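Local coordinates for glycerol uptake operon antiterminator regulatory protein (PDB 3KTS) that probably regulates transcription of a glycerol uptake operon as an antiterminator that responds to glycerol-3-phosphate, at residues Leu59-Val64 with Tyr72-Leu77. Sequence-based numbering, arbitrary orientation.
Sequences LHADLV and YAIDFL
Leu77 spreads its two methyls over Leu59 and Ala61, CD2 against the first and CD1 against the second. The fold is a TIM barrel, and the contact sits in one of its beta-alpha units: strand 56-60 belongs to the parallel inner sheet, while helix 71-81 packs on the outer side. No hydrogen bond joins the two segments; the contact is entirely apolar, and the four residues that touch are all buried. With CG anti to its own carbonyl carbon (chi1 -64°), Leu77 extends its isobutyl group toward Leu59 and Ala61 and meets the side chain of Leu59 at about a right angle. Ile74, one turn earlier on the helix, reaches the same small target by its far end, CD1, which lies 3.8 Å from Ala61 CB. The short Ala61 side chain is thus touched by two methyls from successive turns. Leu67 of a loop and Leu43 of helix 43-52 also touch Leu77, and Ala93 and Lys96 of helix 91-99 touch Ile74. His60 points the other way, against Val34 and Leu36 of strand 32-39. Just beyond Ala61, Asp62 is hydrogen-bonded to Ser88 OG, at the end of strand 85-88, and to Thr89 N just after it. At the Leu59 end, the layer is joined methyl to methyl, Leu59 CD2 lying 3.9 Å from Leu77 CD2.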
ATOM      1  N   LEU A  59      -5.919   2.607   0.932  1.00 67.05           N
ATOM      2  CA  LEU A  59      -5.936   4.048   0.676  1.00 73.86           C
ATOM      3  C   LEU A  59      -4.708   4.793   1.202  1.00 73.51           C
ATOM      4  O   LEU A  59      -4.372   4.704   2.383  1.00 73.35           O
ATOM      5  CB  LEU A  59      -7.216   4.683   1.243  1.00 70.24           C
ATOM      6  CG  LEU A  59      -7.307   6.216   1.212  1.00 62.95           C
ATOM      7  CD1 LEU A  59      -7.314   6.751  -0.222  1.00 85.20           C
ATOM      8  CD2 LEU A  59      -8.518   6.730   1.987  1.00 74.22           C
ATOM      9  N   HIS A  60      -4.063   5.544   0.315  1.00 74.78           N
ATOM     10  CA  HIS A  60      -2.970   6.422   0.707  1.00 84.19           C
ATOM     11  C   HIS A  60      -3.454   7.613   1.518  1.00 86.85           C
ATOM     12  O   HIS A  60      -3.998   8.575   0.971  1.00 89.41           O
ATOM     13  CB  HIS A  60      -2.193   6.890  -0.514  1.00 89.37           C
ATOM     14  CG  HIS A  60      -1.144   5.924  -0.947  1.00103.84           C
ATOM     15  ND1 HIS A  60       0.129   5.928  -0.420  1.00111.11           N
ATOM     16  CD2 HIS A  60      -1.184   4.902  -1.833  1.00111.52           C
ATOM     17  CE1 HIS A  60       0.830   4.955  -0.972  1.00120.20           C
ATOM     18  NE2 HIS A  60       0.059   4.319  -1.835  1.00113.83           N
ATOM     19  N   ALA A  61      -3.238   7.526   2.828  1.00 85.72           N
ATOM     20  CA  ALA A  61      -3.637   8.553   3.782  1.00 83.76           C
ATOM     21  C   ALA A  61      -2.917   9.882   3.549  1.00 88.04           C
ATOM     22  O   ALA A  61      -3.459  10.952   3.832  1.00 91.17           O
ATOM     23  CB  ALA A  61      -3.380   8.062   5.182  1.00 86.56           C
ATOM     24  N   ASP A  62      -1.699   9.798   3.023  1.00 87.61           N
ATOM     25  CA  ASP A  62      -0.866  10.968   2.790  1.00 86.52           C
ATOM     26  C   ASP A  62      -1.224  11.718   1.507  1.00 85.42           C
ATOM     27  O   ASP A  62      -0.885  12.895   1.367  1.00 86.44           O
ATOM     28  CB  ASP A  62       0.610  10.563   2.776  1.00 80.71           C
ATOM     29  CG  ASP A  62       1.064   9.972   4.097  1.00 92.57           C
ATOM     30  OD1 ASP A  62       2.067   9.231   4.095  1.00 93.82           O
ATOM     31  OD2 ASP A  62       0.418  10.243   5.135  1.00 91.04           O
ATOM     32  N   LEU A  63      -1.913  11.034   0.592  1.00 81.82           N
ATOM     33  CA  LEU A  63      -2.229  11.572  -0.732  1.00 77.59           C
ATOM     34  C   LEU A  63      -3.688  12.029  -0.919  1.00 80.93           C
ATOM     35  O   LEU A  63      -4.166  12.164  -2.052  1.00 82.26           O
ATOM     36  CB  LEU A  63      -1.857  10.550  -1.812  1.00 76.37           C
ATOM     37  CG  LEU A  63      -0.385  10.154  -1.969  1.00 77.49           C
ATOM     38  CD1 LEU A  63      -0.265   9.034  -2.977  1.00 65.22           C
ATOM     39  CD2 LEU A  63       0.499  11.338  -2.377  1.00 59.08           C
ATOM     40  N   VAL A  64      -4.387  12.273   0.188  1.00 80.86           N
ATOM     41  CA  VAL A  64      -5.764  12.765   0.135  1.00 77.51           C
ATOM     42  C   VAL A  64      -5.781  14.292   0.151  1.00 75.22           C
ATOM     43  O   VAL A  64      -5.690  14.914   1.211  1.00 85.04           O
ATOM     44  CB  VAL A  64      -6.626  12.221   1.300  1.00 78.55           C
ATOM     45  CG1 VAL A  64      -8.090  12.636   1.124  1.00 70.52           C
ATOM     46  CG2 VAL A  64      -6.502  10.702   1.413  1.00 59.92           C
ATOM     47  N   TYR A  72      -6.728  13.163  13.797  1.00 72.69           N
ATOM     48  CA  TYR A  72      -8.120  13.481  13.465  1.00 69.96           C
ATOM     49  C   TYR A  72      -8.479  13.056  12.050  1.00 74.29           C
ATOM     50  O   TYR A  72      -9.613  12.625  11.786  1.00 76.03           O
ATOM     51  CB  TYR A  72      -8.389  14.977  13.570  1.00 67.41           C
ATOM     52  CG  TYR A  72      -7.818  15.668  14.774  1.00 72.07           C
ATOM     53  CD1 TYR A  72      -6.625  16.376  14.684  1.00 78.20           C
ATOM     54  CD2 TYR A  72      -8.485  15.649  15.996  1.00 62.13           C
ATOM     55  CE1 TYR A  72      -6.101  17.031  15.779  1.00 67.66           C
ATOM     56  CE2 TYR A  72      -7.968  16.308  17.101  1.00 64.27           C
ATOM     57  CZ  TYR A  72      -6.775  16.993  16.983  1.00 60.22           C
ATOM     58  OH  TYR A  72      -6.245  17.651  18.067  1.00 78.15           O
ATOM     59  N   ALA A  73      -7.514  13.205  11.144  1.00 68.65           N
ATOM     60  CA  ALA A  73      -7.679  12.818   9.751  1.00 70.68           C
ATOM     61  C   ALA A  73      -7.724  11.304   9.589  1.00 74.23           C
ATOM     62  O   ALA A  73      -8.442  10.794   8.732  1.00 79.16           O
ATOM     63  CB  ALA A  73      -6.578  13.401   8.918  1.00 71.14           C
ATOM     64  N   ILE A  74      -6.965  10.596  10.420  1.00 73.46           N
ATOM     65  CA  ILE A  74      -6.939   9.135  10.370  1.00 76.03           C
ATOM     66  C   ILE A  74      -8.217   8.583  10.987  1.00 77.94           C
ATOM     67  O   ILE A  74      -8.806   7.637  10.457  1.00 80.35           O
ATOM     68  CB  ILE A  74      -5.652   8.558  11.018  1.00 75.71           C
ATOM     69  CG1 ILE A  74      -4.413   9.037  10.250  1.00 72.45           C
ATOM     70  CG2 ILE A  74      -5.669   7.028  11.060  1.00 79.75           C
ATOM     71  CD1 ILE A  74      -4.515   8.954   8.716  1.00 59.95           C
ATOM     72  N   ASP A  75      -8.655   9.216  12.078  1.00 81.22           N
ATOM     73  CA  ASP A  75      -9.970   8.972  12.687  1.00 80.22           C
ATOM     74  C   ASP A  75     -11.098   9.029  11.656  1.00 78.55           C
ATOM     75  O   ASP A  75     -11.935   8.135  11.611  1.00 78.06           O
ATOM     76  CB  ASP A  75     -10.237   9.981  13.813  1.00 77.43           C
ATOM     77  CG  ASP A  75      -9.504   9.631  15.095  1.00 90.38           C
ATOM     78  OD1 ASP A  75      -9.410   8.424  15.401  1.00 86.60           O
ATOM     79  OD2 ASP A  75      -9.032  10.557  15.800  1.00 82.32           O
ATOM     80  N   PHE A  76     -11.081  10.073  10.826  1.00 80.90           N
ATOM     81  CA  PHE A  76     -12.030  10.277   9.726  1.00 80.57           C
ATOM     82  C   PHE A  76     -12.000   9.147   8.702  1.00 83.83           C
ATOM     83  O   PHE A  76     -13.049   8.695   8.239  1.00 84.67           O
ATOM     84  CB  PHE A  76     -11.720  11.613   9.051  1.00 79.24           C
ATOM     85  CG  PHE A  76     -12.535  11.904   7.818  1.00 75.26           C
ATOM     86  CD1 PHE A  76     -11.918  11.987   6.571  1.00 81.90           C
ATOM     87  CD2 PHE A  76     -13.903  12.135   7.902  1.00 75.04           C
ATOM     88  CE1 PHE A  76     -12.650  12.275   5.430  1.00 76.54           C
ATOM     89  CE2 PHE A  76     -14.647  12.417   6.765  1.00 64.35           C
ATOM     90  CZ  PHE A  76     -14.018  12.500   5.528  1.00 76.46           C
ATOM     91  N   LEU A  77     -10.798   8.690   8.367  1.00 86.65           N
ATOM     92  CA  LEU A  77     -10.627   7.613   7.399  1.00 81.35           C
ATOM     93  C   LEU A  77     -11.150   6.295   7.927  1.00 81.96           C
ATOM     94  O   LEU A  77     -11.688   5.498   7.166  1.00 91.29           O
ATOM     95  CB  LEU A  77      -9.159   7.460   7.005  1.00 77.96           C
ATOM     96  CG  LEU A  77      -8.480   8.620   6.279  1.00 69.44           C
ATOM     97  CD1 LEU A  77      -7.080   8.211   5.889  1.00 58.43           C
ATOM     98  CD2 LEU A  77      -9.274   9.061   5.059  1.00 72.48           C
TER